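Local coordinates for possible prolidase (Bifidobacterium longum NCC2705, PDB 2P9B), which is a putative amidohydrolase-family enzyme that probably hydrolyses carbon-nitrogen bonds, its assignment as a prolidase remaining tentative, at residues Leu124-Val129 against His428-Pro433; Pro175-Thr180 against Arg188-Gln193; Leu404-Asn409 against Arg415-Pro420. All blocks are in the same frame, centred on the assembly; numbering follows the deposited sequence.

Contact 1: Leu124-Val129 against His428-Pro433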
ATOM      1  N   LEU A 124      -5.063  -2.197  10.370  1.00 11.04           N
ATOM      2  CA  LEU A 124      -4.869  -2.485   8.951  1.00  9.86           C
ATOM      3  C   LEU A 124      -5.081  -3.975   8.712  1.00 10.35           C
ATOM      4  O   LEU A 124      -5.822  -4.364   7.807  1.00 11.06           O
ATOM      5  CB  LEU A 124      -3.461  -2.073   8.502  1.00 10.42           C
ATOM      6  CG  LEU A 124      -3.295  -0.598   8.145  1.00 10.34           C
ATOM      7  CD1 LEU A 124      -1.853  -0.154   8.363  1.00 10.54           C
ATOM      8  CD2 LEU A 124      -3.727  -0.387   6.699  1.00 11.76           C
ATOM      9  N   LEU A 125      -4.447  -4.811   9.529  1.00 10.57           N
ATOM     10  CA  LEU A 125      -4.605  -6.255   9.370  1.00 10.49           C
ATOM     11  C   LEU A 125      -6.065  -6.682   9.516  1.00 10.88           C
ATOM     12  O   LEU A 125      -6.576  -7.435   8.691  1.00 11.35           O
ATOM     13  CB  LEU A 125      -3.736  -7.010  10.383  1.00 10.97           C
ATOM     14  CG  LEU A 125      -3.813  -8.541  10.305  1.00 11.24           C
ATOM     15  CD1 LEU A 125      -3.384  -9.003   8.916  1.00 14.97           C
ATOM     16  CD2 LEU A 125      -2.916  -9.166  11.369  1.00 12.89           C
ATOM     17  N   GLU A 126      -6.743  -6.189  10.554  1.00 10.96           N
ATOM     18  CA  GLU A 126      -8.145  -6.548  10.776  1.00 11.53           C
ATOM     19  C   GLU A 126      -9.040  -6.125   9.616  1.00 13.27           C
ATOM     20  O   GLU A 126     -10.107  -6.708   9.410  1.00 14.31           O
ATOM     21  CB  GLU A 126      -8.662  -5.925  12.080  1.00 13.07           C
ATOM     22  CG  GLU A 126      -7.947  -6.446  13.323  1.00 16.15           C
ATOM     23  CD  GLU A 126      -8.352  -5.721  14.593  1.00 19.34           C
ATOM     24  OE1 GLU A 126      -8.714  -4.531  14.513  1.00 21.51           O
ATOM     25  OE2 GLU A 126      -8.287  -6.342  15.671  1.00 21.75           O
ATOM     26  N   SER A 127      -8.609  -5.113   8.862  1.00 12.29           N
ATOM     27  CA  SER A 127      -9.385  -4.634   7.727  1.00 11.52           C
ATOM     28  C   SER A 127      -9.110  -5.508   6.502  1.00 11.59           C
ATOM     29  O   SER A 127      -9.705  -5.305   5.444  1.00 12.73           O
ATOM     30  CB  SER A 127      -9.048  -3.167   7.415  1.00 11.38           C
ATOM     31  OG  SER A 127      -7.803  -3.033   6.744  1.00 14.56           O
ATOM     32  N   GLY A 128      -8.205  -6.470   6.658  1.00 10.34           N
ATOM     33  CA  GLY A 128      -7.882  -7.374   5.564  1.00 10.31           C
ATOM     34  C   GLY A 128      -6.591  -7.119   4.797  1.00 10.40           C
ATOM     35  O   GLY A 128      -6.350  -7.755   3.768  1.00 11.20           O
ATOM     36  N   VAL A 129      -5.758  -6.208   5.296  1.00  9.09           N
ATOM     37  CA  VAL A 129      -4.482  -5.862   4.662  1.00  9.59           C
ATOM     38  C   VAL A 129      -3.354  -6.681   5.296  1.00  9.92           C
ATOM     39  O   VAL A 129      -2.995  -6.464   6.452  1.00 10.78           O
ATOM     40  CB  VAL A 129      -4.185  -4.369   4.846  1.00  9.25           C
ATOM     41  CG1 VAL A 129      -2.934  -3.987   4.080  1.00  9.72           C
ATOM     42  CG2 VAL A 129      -5.373  -3.553   4.372  1.00 10.73           C
ATOM     43  N   HIS A 428      -1.791 -17.397  10.023  1.00 13.87           N
ATOM     44  CA  HIS A 428      -2.318 -17.064  11.346  1.00 15.13           C
ATOM     45  C   HIS A 428      -3.687 -16.406  11.258  1.00 14.32           C
ATOM     46  O   HIS A 428      -3.791 -15.244  10.869  1.00 15.10           O
ATOM     47  CB  HIS A 428      -1.380 -16.088  12.062  1.00 19.12           C
ATOM     48  CG  HIS A 428      -0.038 -16.656  12.400  1.00 23.30           C
ATOM     49  ND1 HIS A 428       0.160 -17.530  13.447  1.00 26.63           N
ATOM     50  CD2 HIS A 428       1.184 -16.439  11.857  1.00 26.22           C
ATOM     51  CE1 HIS A 428       1.444 -17.824  13.538  1.00 26.64           C
ATOM     52  NE2 HIS A 428       2.088 -17.174  12.586  1.00 25.08           N
ATOM     53  N   PRO A 429      -4.757 -17.130  11.614  1.00 15.51           N
ATOM     54  CA  PRO A 429      -6.078 -16.503  11.546  1.00 14.79           C
ATOM     55  C   PRO A 429      -6.143 -15.386  12.583  1.00 15.43           C
ATOM     56  O   PRO A 429      -5.590 -15.517  13.680  1.00 15.56           O
ATOM     57  CB  PRO A 429      -7.026 -17.651  11.891  1.00 16.72           C
ATOM     58  CG  PRO A 429      -6.279 -18.861  11.438  1.00 19.78           C
ATOM     59  CD  PRO A 429      -4.872 -18.571  11.897  1.00 18.34           C
ATOM     60  N   VAL A 430      -6.805 -14.292  12.236  1.00 13.32           N
ATOM     61  CA  VAL A 430      -6.939 -13.173  13.157  1.00 14.02           C
ATOM     62  C   VAL A 430      -8.286 -13.329  13.857  1.00 13.52           C
ATOM     63  O   VAL A 430      -9.327 -13.028  13.284  1.00 13.10           O
ATOM     64  CB  VAL A 430      -6.906 -11.831  12.404  1.00 14.78           C
ATOM     65  CG1 VAL A 430      -6.998 -10.678  13.392  1.00 15.41           C
ATOM     66  CG2 VAL A 430      -5.634 -11.737  11.577  1.00 15.79           C
ATOM     67  N   TRP A 431      -8.260 -13.818  15.094  1.00 13.98           N
ATOM     68  CA  TRP A 431      -9.499 -14.030  15.841  1.00 14.19           C
ATOM     69  C   TRP A 431     -10.006 -12.751  16.500  1.00 15.19           C
ATOM     70  O   TRP A 431     -10.018 -12.628  17.727  1.00 15.62           O
ATOM     71  CB  TRP A 431      -9.294 -15.110  16.905  1.00 14.91           C
ATOM     72  CG  TRP A 431      -8.829 -16.428  16.356  1.00 16.00           C
ATOM     73  CD1 TRP A 431      -7.793 -17.183  16.818  1.00 17.18           C
ATOM     74  CD2 TRP A 431      -9.411 -17.169  15.270  1.00 18.15           C
ATOM     75  NE1 TRP A 431      -7.696 -18.350  16.101  1.00 19.23           N
ATOM     76  CE2 TRP A 431      -8.683 -18.374  15.156  1.00 18.12           C
ATOM     77  CE3 TRP A 431     -10.493 -16.945  14.412  1.00 17.25           C
ATOM     78  CZ2 TRP A 431      -8.982 -19.340  14.183  1.00 18.35           C
ATOM     79  CZ3 TRP A 431     -10.793 -17.908  13.446  1.00 19.86           C
ATOM     80  CH2 TRP A 431     -10.047 -19.098  13.353  1.00 19.13           C
ATOM     81  N   ARG A 432     -10.415 -11.797  15.670  1.00 14.29           N
ATOM     82  CA  ARG A 432     -10.951 -10.519  16.139  1.00 16.98           C
ATOM     83  C   ARG A 432     -12.087 -10.160  15.174  1.00 17.02           C
ATOM     84  O   ARG A 432     -12.041 -10.520  14.000  1.00 16.91           O
ATOM     85  CB  ARG A 432      -9.854  -9.450  16.119  1.00 16.15           C
ATOM     86  CG  ARG A 432      -8.673  -9.723  17.054  1.00 20.08           C
ATOM     87  CD  ARG A 432      -8.930  -9.292  18.508  1.00 20.68           C
ATOM     88  NE  ARG A 432     -10.041  -9.996  19.145  1.00 22.55           N
ATOM     89  CZ  ARG A 432     -10.439  -9.785  20.398  1.00 24.41           C
ATOM     90  NH1 ARG A 432      -9.813  -8.891  21.155  1.00 22.74           N
ATOM     91  NH2 ARG A 432     -11.477 -10.451  20.890  1.00 22.63           N
ATOM     92  N   PRO A 433     -13.118  -9.441  15.654  1.00 18.93           N
ATOM     93  CA  PRO A 433     -14.272  -9.049  14.832  1.00 21.09           C
ATOM     94  C   PRO A 433     -14.029  -8.187  13.598  1.00 24.38           C
ATOM     95  O   PRO A 433     -14.691  -8.350  12.568  1.00 25.81           O
ATOM     96  CB  PRO A 433     -15.191  -8.353  15.839  1.00 21.99           C
ATOM     97  CG  PRO A 433     -14.231  -7.779  16.829  1.00 20.09           C
ATOM     98  CD  PRO A 433     -13.257  -8.918  17.024  1.00 18.33           C
TER
HETATM   99  O   HOH W   1     -10.852  -9.052  11.213  1.00 23.85           O
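A chi1 of -180° swings L125 CG over beside its carbonyl carbon, and V430 holds CG2 beside its backbone N (chi1 -178°, measured to CG1), which brings leucine and valine together. L125 CD2 and V430 CG2 approach to 3.7 Å, and L125 CG lies 3.9 Å from the same methyl: the valine methyl sits against the CD2 branch and the branch point. V423 and A425 of strand 422-425 also touch L125. Next to this apolar pair, the extended side chain of E126 runs alongside that of R432. Its OE2 lies 3.5 Å from R432 CB, a contact with the aliphatic root of the arginine. R432 bends at chi2 and chi3, and its NE donates to W431 O at 3.0 Å. E126 OE2 and R432 NE stay 5.3 Å apart, so any attraction is probably long-range and not a salt bridge.

Helix 113-126 connects the parallel strands 68-78 and 129-134, a beta-alpha-beta unit consistent with the TIM-barrel clan; its C-terminal end here meets the chain at strand 428-429, which pairs antiparallel with 422-425. The helix closes in a Schellman motif, in which G128, at positive phi, returns its N to L125 O (2.8 Å) while V129 N reaches L124 O. S127 OG shares that second carbonyl at 2.6 Å, and S127 N adds a weaker bond. Opposite, W431 centres an inverse gamma turn, with a weak bond from R432 N to V430 O. A water donates to E126 O at 3.0 Å and, weakly, to R432 O.

Contact 2: Pro175-Thr180 against Arg188-Gln193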
ATOM      1  N   PRO A 175       7.973  14.661  11.482  1.00 20.00           N
ATOM      2  CA  PRO A 175       9.170  13.852  11.726  1.00 19.64           C
ATOM      3  C   PRO A 175       9.851  13.534  10.398  1.00 19.01           C
ATOM      4  O   PRO A 175       9.184  13.191   9.420  1.00 19.08           O
ATOM      5  CB  PRO A 175       8.610  12.605  12.407  1.00 19.81           C
ATOM      6  CG  PRO A 175       7.260  12.465  11.765  1.00 21.48           C
ATOM      7  CD  PRO A 175       6.748  13.890  11.759  1.00 20.31           C
ATOM      8  N   LEU A 176      11.172  13.663  10.358  1.00 19.03           N
ATOM      9  CA  LEU A 176      11.916  13.384   9.140  1.00 19.37           C
ATOM     10  C   LEU A 176      13.410  13.562   9.334  1.00 19.02           C
ATOM     11  O   LEU A 176      13.857  14.083  10.355  1.00 18.37           O
ATOM     12  CB  LEU A 176      11.429  14.304   8.012  1.00 22.23           C
ATOM     13  CG  LEU A 176      11.413  15.821   8.253  1.00 23.20           C
ATOM     14  CD1 LEU A 176      12.809  16.384   8.090  1.00 24.49           C
ATOM     15  CD2 LEU A 176      10.469  16.491   7.261  1.00 25.44           C
ATOM     16  N   ILE A 177      14.182  13.086   8.364  1.00 18.71           N
ATOM     17  CA  ILE A 177      15.625  13.256   8.393  1.00 20.95           C
ATOM     18  C   ILE A 177      15.775  14.466   7.484  1.00 20.78           C
ATOM     19  O   ILE A 177      15.509  14.394   6.285  1.00 18.85           O
ATOM     20  CB  ILE A 177      16.363  12.039   7.805  1.00 23.19           C
ATOM     21  CG1 ILE A 177      16.153  10.821   8.711  1.00 24.80           C
ATOM     22  CG2 ILE A 177      17.848  12.337   7.702  1.00 24.47           C
ATOM     23  CD1 ILE A 177      16.774   9.552   8.183  1.00 25.19           C
ATOM     24  N   ALA A 178      16.168  15.585   8.078  1.00 20.61           N
ATOM     25  CA  ALA A 178      16.298  16.837   7.354  1.00 21.03           C
ATOM     26  C   ALA A 178      17.545  16.962   6.493  1.00 20.77           C
ATOM     27  O   ALA A 178      18.667  16.787   6.969  1.00 21.64           O
ATOM     28  CB  ALA A 178      16.232  18.003   8.340  1.00 21.65           C
ATOM     29  N   LEU A 179      17.329  17.261   5.217  1.00 19.70           N
ATOM     30  CA  LEU A 179      18.416  17.468   4.275  1.00 19.26           C
ATOM     31  C   LEU A 179      18.427  18.981   4.085  1.00 21.13           C
ATOM     32  O   LEU A 179      17.518  19.546   3.474  1.00 19.98           O
ATOM     33  CB  LEU A 179      18.127  16.755   2.951  1.00 19.83           C
ATOM     34  CG  LEU A 179      17.961  15.235   3.048  1.00 19.37           C
ATOM     35  CD1 LEU A 179      17.702  14.655   1.663  1.00 18.62           C
ATOM     36  CD2 LEU A 179      19.212  14.622   3.656  1.00 17.62           C
ATOM     37  N   THR A 180      19.452  19.635   4.621  1.00 21.69           N
ATOM     38  CA  THR A 180      19.540  21.086   4.553  1.00 24.43           C
ATOM     39  C   THR A 180      20.696  21.647   3.737  1.00 25.64           C
ATOM     40  O   THR A 180      20.702  22.837   3.422  1.00 26.46           O
ATOM     41  CB  THR A 180      19.649  21.676   5.960  1.00 24.01           C
ATOM     42  OG1 THR A 180      20.853  21.202   6.576  1.00 24.91           O
ATOM     43  CG2 THR A 180      18.451  21.266   6.807  1.00 25.46           C
ATOM     44  N   ARG A 188      23.296  10.903   0.837  1.00 17.66           N
ATOM     45  CA  ARG A 188      23.800   9.536   0.901  1.00 19.27           C
ATOM     46  C   ARG A 188      24.061   9.131   2.345  1.00 19.91           C
ATOM     47  O   ARG A 188      23.806   7.993   2.744  1.00 20.09           O
ATOM     48  CB  ARG A 188      25.090   9.394   0.082  1.00 20.59           C
ATOM     49  CG  ARG A 188      25.548   7.949  -0.106  1.00 22.13           C
ATOM     50  CD  ARG A 188      26.827   7.861  -0.933  1.00 25.39           C
ATOM     51  NE  ARG A 188      26.627   8.200  -2.342  1.00 27.20           N
ATOM     52  CZ  ARG A 188      26.112   7.376  -3.253  1.00 28.77           C
ATOM     53  NH1 ARG A 188      25.737   6.147  -2.917  1.00 27.35           N
ATOM     54  NH2 ARG A 188      25.980   7.781  -4.511  1.00 29.50           N
ATOM     55  N   THR A 189      24.571  10.068   3.135  1.00 20.52           N
ATOM     56  CA  THR A 189      24.847   9.786   4.541  1.00 21.25           C
ATOM     57  C   THR A 189      23.542   9.548   5.291  1.00 19.73           C
ATOM     58  O   THR A 189      23.459   8.679   6.156  1.00 18.52           O
ATOM     59  CB  THR A 189      25.604  10.952   5.206  1.00 22.52           C
ATOM     60  OG1 THR A 189      26.879  11.116   4.573  1.00 24.78           O
ATOM     61  CG2 THR A 189      25.814  10.681   6.685  1.00 22.66           C
ATOM     62  N   ALA A 190      22.517  10.320   4.951  1.00 19.17           N
ATOM     63  CA  ALA A 190      21.233  10.189   5.607  1.00 19.25           C
ATOM     64  C   ALA A 190      20.584   8.839   5.324  1.00 18.11           C
ATOM     65  O   ALA A 190      20.075   8.190   6.239  1.00 18.06           O
ATOM     66  CB  ALA A 190      20.313  11.323   5.176  1.00 21.08           C
ATOM     67  N   VAL A 191      20.607   8.408   4.067  1.00 17.07           N
ATOM     68  CA  VAL A 191      20.005   7.128   3.722  1.00 16.76           C
ATOM     69  C   VAL A 191      20.786   5.992   4.395  1.00 16.20           C
ATOM     70  O   VAL A 191      20.204   4.992   4.809  1.00 15.53           O
ATOM     71  CB  VAL A 191      19.960   6.919   2.181  1.00 18.86           C
ATOM     72  CG1 VAL A 191      21.364   6.857   1.611  1.00 21.35           C
ATOM     73  CG2 VAL A 191      19.188   5.651   1.851  1.00 21.35           C
ATOM     74  N   ALA A 192      22.098   6.156   4.518  1.00 15.18           N
ATOM     75  CA  ALA A 192      22.924   5.133   5.156  1.00 15.44           C
ATOM     76  C   ALA A 192      22.493   4.953   6.610  1.00 15.06           C
ATOM     77  O   ALA A 192      22.500   3.837   7.142  1.00 15.21           O
ATOM     78  CB  ALA A 192      24.392   5.523   5.093  1.00 16.36           C
ATOM     79  N   GLN A 193      22.127   6.059   7.251  1.00 16.01           N
ATOM     80  CA  GLN A 193      21.682   6.024   8.640  1.00 17.08           C
ATOM     81  C   GLN A 193      20.421   5.173   8.743  1.00 15.93           C
ATOM     82  O   GLN A 193      20.278   4.373   9.666  1.00 14.72           O
ATOM     83  CB  GLN A 193      21.403   7.443   9.149  1.00 20.30           C
ATOM     84  CG  GLN A 193      22.617   8.361   9.061  1.00 25.96           C
ATOM     85  CD  GLN A 193      22.372   9.748   9.640  1.00 30.42           C
ATOM     86  OE1 GLN A 193      21.418  10.432   9.271  1.00 32.73           O
ATOM     87  NE2 GLN A 193      23.246  10.171  10.548  1.00 32.66           N
TER
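Strand 177-178 belongs to a two-stranded parallel sheet with strand 166-167, and helix 184-196, which follows it in the chain, packs back against it here within the amidohydrolase fold. The meeting is apolar and centres on one small residue, A190, whose CB points at the strand. Two methyls converge on that carbon: I177 CG2 at 3.7 Å and L179 CD2 at 3.8 Å. These residues lie two apart in sequence, so they present side chains to the helix while A178 between them points its CB away.

In I177, chi1 (to CG1) is -67°, which leaves CG2 anti to the backbone N, and it is this methyl that meets the alanine; the other branch ends in CD1, which reaches the backbone carbonyl O of A190 at 4.1 Å. L179 starts out across the line to the helix, and its CD2 methyl then closes the distance to the alanine. M166 of the partner strand touches both L179 and A190, adding a fourth side chain to the apolar cluster, and backbone bonds from I177 and L179 to A167 tie the two strands together.

The helix itself is regular, with A192 N bonded to R188 O and Q193 N to T189 O. A190 CB is directed to the strand, whereas R188 points its CB away and forms salt bridges with D234 and E235 of helix 226-238. Three residues on from A190, Q193 also directs its CB at the strand, and its OE1 ends 4.3 Å from I177 CG2.

Contact 3: Leu404-Asn409 against Arg415-Pro420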
ATOM      1  N   LEU A 404      -7.903 -13.425   2.574  1.00 10.55           N
ATOM      2  CA  LEU A 404      -8.942 -12.503   2.992  1.00  9.95           C
ATOM      3  C   LEU A 404     -10.265 -13.162   2.623  1.00 10.56           C
ATOM      4  O   LEU A 404     -10.558 -13.383   1.443  1.00 11.53           O
ATOM      5  CB  LEU A 404      -8.789 -11.157   2.282  1.00 10.00           C
ATOM      6  CG  LEU A 404      -9.947 -10.166   2.450  1.00 10.94           C
ATOM      7  CD1 LEU A 404     -10.233  -9.926   3.928  1.00 10.97           C
ATOM      8  CD2 LEU A 404      -9.587  -8.860   1.740  1.00 11.59           C
ATOM      9  N   VAL A 405     -11.044 -13.504   3.642  1.00 10.88           N
ATOM     10  CA  VAL A 405     -12.335 -14.156   3.435  1.00 11.38           C
ATOM     11  C   VAL A 405     -13.445 -13.116   3.516  1.00 11.86           C
ATOM     12  O   VAL A 405     -13.543 -12.371   4.494  1.00 12.63           O
ATOM     13  CB  VAL A 405     -12.560 -15.257   4.489  1.00 10.97           C
ATOM     14  CG1 VAL A 405     -13.824 -16.038   4.166  1.00 11.33           C
ATOM     15  CG2 VAL A 405     -11.347 -16.191   4.521  1.00 12.19           C
ATOM     16  N   LEU A 406     -14.274 -13.080   2.479  1.00 11.90           N
ATOM     17  CA  LEU A 406     -15.369 -12.120   2.369  1.00 12.02           C
ATOM     18  C   LEU A 406     -16.750 -12.775   2.350  1.00 12.56           C
ATOM     19  O   LEU A 406     -16.886 -13.950   2.029  1.00 14.48           O
ATOM     20  CB  LEU A 406     -15.186 -11.292   1.097  1.00 11.48           C
ATOM     21  CG  LEU A 406     -13.796 -10.667   0.938  1.00 12.84           C
ATOM     22  CD1 LEU A 406     -13.668  -9.985  -0.428  1.00 13.01           C
ATOM     23  CD2 LEU A 406     -13.556  -9.673   2.059  1.00 12.10           C
ATOM     24  N   ASN A 407     -17.772 -11.988   2.672  1.00 14.80           N
ATOM     25  CA  ASN A 407     -19.143 -12.485   2.698  1.00 16.64           C
ATOM     26  C   ASN A 407     -19.849 -12.316   1.356  1.00 17.14           C
ATOM     27  O   ASN A 407     -20.946 -12.840   1.153  1.00 18.77           O
ATOM     28  CB  ASN A 407     -19.927 -11.773   3.803  1.00 18.99           C
ATOM     29  CG  ASN A 407     -19.514 -12.224   5.191  1.00 21.04           C
ATOM     30  OD1 ASN A 407     -19.387 -11.415   6.109  1.00 25.64           O
ATOM     31  ND2 ASN A 407     -19.314 -13.524   5.355  1.00 21.98           N
ATOM     32  N   ALA A 408     -19.220 -11.591   0.438  1.00 16.29           N
ATOM     33  CA  ALA A 408     -19.799 -11.372  -0.883  1.00 16.61           C
ATOM     34  C   ALA A 408     -18.679 -11.207  -1.905  1.00 17.07           C
ATOM     35  O   ALA A 408     -17.515 -11.056  -1.536  1.00 16.42           O
ATOM     36  CB  ALA A 408     -20.698 -10.135  -0.870  1.00 17.23           C
ATOM     37  N   ASN A 409     -19.036 -11.231  -3.185  1.00 16.38           N
ATOM     38  CA  ASN A 409     -18.052 -11.105  -4.257  1.00 17.17           C
ATOM     39  C   ASN A 409     -17.707  -9.647  -4.550  1.00 16.77           C
ATOM     40  O   ASN A 409     -18.552  -8.882  -5.014  1.00 15.71           O
ATOM     41  CB  ASN A 409     -18.583 -11.763  -5.532  1.00 19.64           C
ATOM     42  CG  ASN A 409     -17.522 -11.903  -6.598  1.00 20.06           C
ATOM     43  OD1 ASN A 409     -16.530 -11.179  -6.601  1.00 18.96           O
ATOM     44  ND2 ASN A 409     -17.732 -12.834  -7.522  1.00 22.95           N
ATOM     45  N   ARG A 415     -17.561  -2.824  -2.239  1.00 16.95           N
ATOM     46  CA  ARG A 415     -17.821  -2.546  -0.833  1.00 17.39           C
ATOM     47  C   ARG A 415     -17.835  -3.848  -0.031  1.00 16.36           C
ATOM     48  O   ARG A 415     -17.844  -3.832   1.201  1.00 17.49           O
ATOM     49  CB  ARG A 415     -19.144  -1.788  -0.656  1.00 22.23           C
ATOM     50  CG  ARG A 415     -19.341  -1.234   0.754  1.00 26.09           C
ATOM     51  CD  ARG A 415     -20.563  -0.333   0.839  1.00 30.33           C
ATOM     52  NE  ARG A 415     -20.330   1.005   0.295  1.00 31.40           N
ATOM     53  CZ  ARG A 415     -19.726   1.993   0.952  1.00 32.61           C
ATOM     54  NH1 ARG A 415     -19.286   1.804   2.189  1.00 31.87           N
ATOM     55  NH2 ARG A 415     -19.582   3.181   0.378  1.00 32.05           N
ATOM     56  N   ALA A 416     -17.822  -4.978  -0.734  1.00 15.19           N
ATOM     57  CA  ALA A 416     -17.792  -6.281  -0.075  1.00 13.39           C
ATOM     58  C   ALA A 416     -16.489  -6.375   0.717  1.00 13.31           C
ATOM     59  O   ALA A 416     -16.367  -7.161   1.659  1.00 13.48           O
ATOM     60  CB  ALA A 416     -17.848  -7.395  -1.112  1.00 14.40           C
ATOM     61  N   LEU A 417     -15.515  -5.558   0.330  1.00 13.05           N
ATOM     62  CA  LEU A 417     -14.214  -5.548   0.994  1.00 12.35           C
ATOM     63  C   LEU A 417     -14.242  -4.869   2.361  1.00 12.39           C
ATOM     64  O   LEU A 417     -13.431  -5.175   3.231  1.00 13.70           O
ATOM     65  CB  LEU A 417     -13.181  -4.829   0.115  1.00 12.40           C
ATOM     66  CG  LEU A 417     -12.840  -5.409  -1.259  1.00 13.20           C
ATOM     67  CD1 LEU A 417     -11.997  -4.408  -2.028  1.00 13.84           C
ATOM     68  CD2 LEU A 417     -12.087  -6.727  -1.107  1.00 14.53           C
ATOM     69  N   GLU A 418     -15.180  -3.950   2.548  1.00 13.85           N
ATOM     70  CA  GLU A 418     -15.262  -3.187   3.788  1.00 13.81           C
ATOM     71  C   GLU A 418     -15.367  -3.999   5.078  1.00 14.12           C
ATOM     72  O   GLU A 418     -14.722  -3.665   6.070  1.00 15.16           O
ATOM     73  CB  GLU A 418     -16.418  -2.186   3.703  1.00 14.97           C
ATOM     74  CG  GLU A 418     -16.463  -1.201   4.867  1.00 17.08           C
ATOM     75  CD  GLU A 418     -17.511  -0.123   4.675  1.00 20.36           C
ATOM     76  OE1 GLU A 418     -18.516  -0.386   3.985  1.00 20.18           O
ATOM     77  OE2 GLU A 418     -17.337   0.981   5.226  1.00 20.75           O
ATOM     78  N   HIS A 419     -16.167  -5.059   5.069  1.00 13.76           N
ATOM     79  CA  HIS A 419     -16.329  -5.872   6.271  1.00 16.00           C
ATOM     80  C   HIS A 419     -15.909  -7.319   6.046  1.00 15.33           C
ATOM     81  O   HIS A 419     -16.726  -8.168   5.684  1.00 17.48           O
ATOM     82  CB  HIS A 419     -17.783  -5.825   6.752  1.00 17.34           C
ATOM     83  CG  HIS A 419     -18.294  -4.440   7.002  1.00 20.33           C
ATOM     84  ND1 HIS A 419     -18.819  -3.647   6.003  1.00 22.05           N
ATOM     85  CD2 HIS A 419     -18.336  -3.696   8.133  1.00 21.39           C
ATOM     86  CE1 HIS A 419     -19.163  -2.477   6.508  1.00 22.98           C
ATOM     87  NE2 HIS A 419     -18.880  -2.480   7.800  1.00 23.01           N
ATOM     88  N   PRO A 420     -14.620  -7.622   6.265  1.00 15.11           N
ATOM     89  CA  PRO A 420     -14.130  -8.990   6.071  1.00 12.96           C
ATOM     90  C   PRO A 420     -14.796 -10.003   7.000  1.00 13.51           C
ATOM     91  O   PRO A 420     -15.226  -9.666   8.106  1.00 14.33           O
ATOM     92  CB  PRO A 420     -12.631  -8.868   6.359  1.00 15.55           C
ATOM     93  CG  PRO A 420     -12.325  -7.434   6.043  1.00 15.02           C
ATOM     94  CD  PRO A 420     -13.518  -6.718   6.629  1.00 13.84           C
TER
HETATM   95  O   HOH W   2     -17.244  -9.127   3.178  1.00 18.85           O
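L404 meets P420 through its CD1 methyl, which lies 3.6 Å from P420 CB and nearly as close to P420 CG, so the leucine branch rests on two carbons of the pyrrolidine ring. A chi1 of 170° sets L404 CG beside its own carbonyl carbon, and from there the side chain crosses the proline at a slant. The other methyl, L404 CD2, lies more loosely, 4.3 Å from L417 CD2. V405 contributes mainly backbone: its carbonyl O approaches the carbonyl carbon of P420, and V405 is backbone-bonded to A421 and L422 farther along the returning chain.

L406 divides its two methyls between partners. CD1 packs on L417 CD2 at 3.7 Å, whereas L406 CD2 lies 3.8 Å from A416 O and near P420 CA. L417 points its CB away from the strand, yet its branched end swings back to make this contact; it also touches M70 of strand 68-78 and W357 and L360 of helix 356-367.

At N407 the chemistry turns polar. A single water accepts from N407 N at 3.0 Å and donates to A416 O at 2.6 Å and to H419 O at 2.7 Å, linking three backbone groups where no direct hydrogen bond joins the segments. A408 then sets its CB 4.0 Å from A416 CB, and its carbonyl O also touches that methyl. N409 turns its CB away, and its OD1 accepts from L411 N in the connecting loop. Beyond the contact, R415 NH1 forms a salt bridge with E418 OE1, and R415 NH2 forms another with D446.

Together these contacts close a beta-hairpin-like connection between the sequence-adjacent antiparallel strands 403-406 and 422-425, its long loop carrying the 3-10 segment 415-417.

Contacts 1 and 3 are neighbours, their centres about 12 Å apart, and both reach the large mixed sheet; they touch directly, with S127 O 3.4 Å from P420 CG and G128 CA 3.8 Å from L404 CD1. Contact 2 lies apart, its centre about 34 Å from that of contact 1 and about 41 Å from that of contact 3, on the other side of the chain's centre from contact 3. All three are partly buried, and none has a direct hydrogen bond across its segments. Contact 3 packs several leucines beside a water held by three bonds; contact 1 has one leucine-valine pair and a water bound weakly on one side; contact 2, farthest from the chain's centre, relies on apolar packing around an alanine.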